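Pectate lyase (Cellvibrio cellulosa, PDB 1GXM) cleaves polygalacturonic acid (pectate) by anti-beta-elimination, this chain being the catalytic module of a family 10 polysaccharide lyase. Local coordinates at residues M13-G18 / A326-Y331. Sequence-based numbering, arbitrary orientation.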
loop_
_atom_site.group_PDB
_atom_site.type_symbol
_atom_site.label_atom_id
_atom_site.label_comp_id
_atom_site.label_asym_id
_atom_site.label_seq_id
_atom_site.Cartn_x
_atom_site.Cartn_y
_atom_site.Cartn_z
ATOM N N MET A 13 14.508 -16.366 0.845
ATOM C CA MET A 13 14.324 -15.042 0.217
ATOM C C MET A 13 13.902 -15.155 -1.241
ATOM O O MET A 13 14.575 -15.774 -2.050
ATOM C CB MET A 13 15.592 -14.193 0.286
ATOM C CG MET A 13 16.018 -13.836 1.693
ATOM S SD MET A 13 14.822 -12.885 2.580
ATOM C CE MET A 13 15.048 -11.306 1.899
ATOM N N LEU A 14 12.792 -14.516 -1.577
ATOM C CA LEU A 14 12.295 -14.502 -2.944
ATOM C C LEU A 14 12.958 -13.395 -3.725
ATOM O O LEU A 14 13.378 -12.381 -3.162
ATOM C CB LEU A 14 10.785 -14.256 -2.940
ATOM C CG LEU A 14 9.975 -15.307 -2.199
ATOM C CD1 LEU A 14 8.528 -14.860 -2.083
ATOM C CD2 LEU A 14 10.090 -16.650 -2.908
ATOM N N THR A 15 13.023 -13.572 -5.038
ATOM C CA THR A 15 13.508 -12.515 -5.904
ATOM C C THR A 15 12.658 -11.258 -5.771
ATOM O O THR A 15 11.452 -11.327 -5.545
ATOM C CB THR A 15 13.549 -12.982 -7.370
ATOM O OG1 THR A 15 14.169 -11.975 -8.175
ATOM C CG2 THR A 15 12.144 -13.146 -7.958
ATOM N N LEU A 16 13.305 -10.115 -5.906
ATOM C CA LEU A 16 12.608 -8.846 -5.968
ATOM C C LEU A 16 12.277 -8.479 -7.411
ATOM O O LEU A 16 11.562 -7.511 -7.656
ATOM C CB LEU A 16 13.447 -7.750 -5.320
ATOM C CG LEU A 16 13.656 -7.892 -3.809
ATOM C CD1 LEU A 16 14.699 -6.873 -3.339
ATOM C CD2 LEU A 16 12.350 -7.744 -3.020
ATOM N N ASP A 17 12.801 -9.250 -8.359
ATOM C CA ASP A 17 12.509 -9.033 -9.771
ATOM C C ASP A 17 11.054 -9.377 -10.078
ATOM O O ASP A 17 10.656 -10.533 -10.000
ATOM C CB ASP A 17 13.427 -9.884 -10.651
ATOM C CG ASP A 17 13.266 -9.572 -12.136
ATOM O OD1 ASP A 17 13.189 -8.379 -12.474
ATOM O OD2 ASP A 17 13.207 -10.447 -13.035
ATOM N N GLY A 18 10.284 -8.361 -10.447
ATOM C CA GLY A 18 8.855 -8.489 -10.682
ATOM C C GLY A 18 7.970 -8.203 -9.473
ATOM O O GLY A 18 6.760 -8.271 -9.556
ATOM N N ALA A 326 3.565 -14.559 -8.284
ATOM C CA ALA A 326 3.543 -15.776 -7.485
ATOM C C ALA A 326 3.900 -16.999 -8.319
ATOM O O ALA A 326 4.611 -17.870 -7.860
ATOM C CB ALA A 326 2.212 -15.967 -6.854
ATOM N N GLN A 327 3.404 -17.056 -9.546
ATOM C CA GLN A 327 3.692 -18.184 -10.433
ATOM C C GLN A 327 5.197 -18.244 -10.689
ATOM O O GLN A 327 5.804 -19.309 -10.637
ATOM C CB GLN A 327 2.925 -18.042 -11.750
ATOM C CG GLN A 327 2.979 -19.295 -12.639
ATOM C CD GLN A 327 4.218 -19.387 -13.526
ATOM O OE1 GLN A 327 5.062 -18.475 -13.558
ATOM N NE2 GLN A 327 4.330 -20.494 -14.259
ATOM N N LYS A 328 5.782 -17.091 -10.981
ATOM C CA LYS A 328 7.208 -16.957 -11.272
ATOM C C LYS A 328 8.052 -17.541 -10.128
ATOM O O LYS A 328 9.046 -18.237 -10.367
ATOM C CB LYS A 328 7.540 -15.473 -11.494
ATOM C CG LYS A 328 8.965 -15.092 -11.966
ATOM C CD LYS A 328 9.260 -13.623 -11.545
ATOM C CE LYS A 328 9.901 -12.747 -12.606
ATOM N NZ LYS A 328 11.339 -12.462 -12.321
ATOM N N VAL A 329 7.658 -17.273 -8.884
ATOM C CA VAL A 329 8.443 -17.699 -7.717
ATOM C C VAL A 329 7.996 -19.035 -7.119
ATOM O O VAL A 329 8.544 -19.466 -6.098
ATOM C CB VAL A 329 8.467 -16.626 -6.602
ATOM C CG1 VAL A 329 8.954 -15.308 -7.135
ATOM C CG2 VAL A 329 7.096 -16.474 -5.939
ATOM N N GLY A 330 7.010 -19.687 -7.725
ATOM C CA GLY A 330 6.563 -21.011 -7.295
ATOM C C GLY A 330 5.523 -21.036 -6.179
ATOM O O GLY A 330 5.336 -22.047 -5.504
ATOM N N TYR A 331 4.835 -19.918 -5.980
ATOM C CA TYR A 331 3.815 -19.787 -4.937
ATOM C C TYR A 331 2.382 -19.972 -5.426
ATOM O O TYR A 331 1.425 -19.757 -4.669
ATOM C CB TYR A 331 3.951 -18.420 -4.266
ATOM C CG TYR A 331 4.900 -18.391 -3.090
ATOM C CD1 TYR A 331 5.964 -19.290 -2.967
ATOM C CD2 TYR A 331 4.744 -17.449 -2.113
ATOM C CE1 TYR A 331 6.812 -19.230 -1.870
ATOM C CE2 TYR A 331 5.575 -17.373 -1.050
ATOM C CZ TYR A 331 6.606 -18.266 -0.917
ATOM O OH TYR A 331 7.411 -18.154 0.181
#
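Lys328, Val329 and Tyr331 meet Asp17, Thr15 and Leu14 where the C-terminal helix 318-329 ends in a Schellman motif, packing the two ends of the catalytic module together, with the N-terminal loop running into helix 20-28. The evidence for the motif is that Gly330 has positive phi, its N bonds to Gln327 O, and Tyr331 N bonds to Ala326 O at 2.8 Å. Lys328 supplies the polar part. Its aliphatic chain bends at chi3 and chi4, and its ammonium is held twice by one residue. Lys328 NZ lies 2.8 Å from Asp17 OD2, in a salt bridge. A second bond joins Lys328 NZ to the backbone Asp17 O at 3.1 Å. Both acceptors are met from above their planes, the ammonium lying 45° out of the carboxylate and 60° out of the carbonyl plane. The Asp17 turn is itself set from within the loop, since Asp17 N donates to Thr15 OG1 in an ST turn with an N-H...O angle of 155°. Val329 comes next and is purely apolar: Val329 CG1 faces Thr15 CG2 at 3.9 Å, while its CB touches Leu14 CD2, the Leu14 and Val329 side chains crossing at about a right angle. Beyond the glycine, Tyr331 brings its ring back toward the loop; its other neighbours include Val239 and Arg240 of helix 233-246, and its hydroxyl hydrogen-bonds Gln231 OE1. Leu14 has CG anti to its carbonyl carbon, beside the backbone N. Its side chain and that of Tyr331 reach toward each other tip to tip, Leu14 CD1 lying 4.0 Å from Tyr331 CE2.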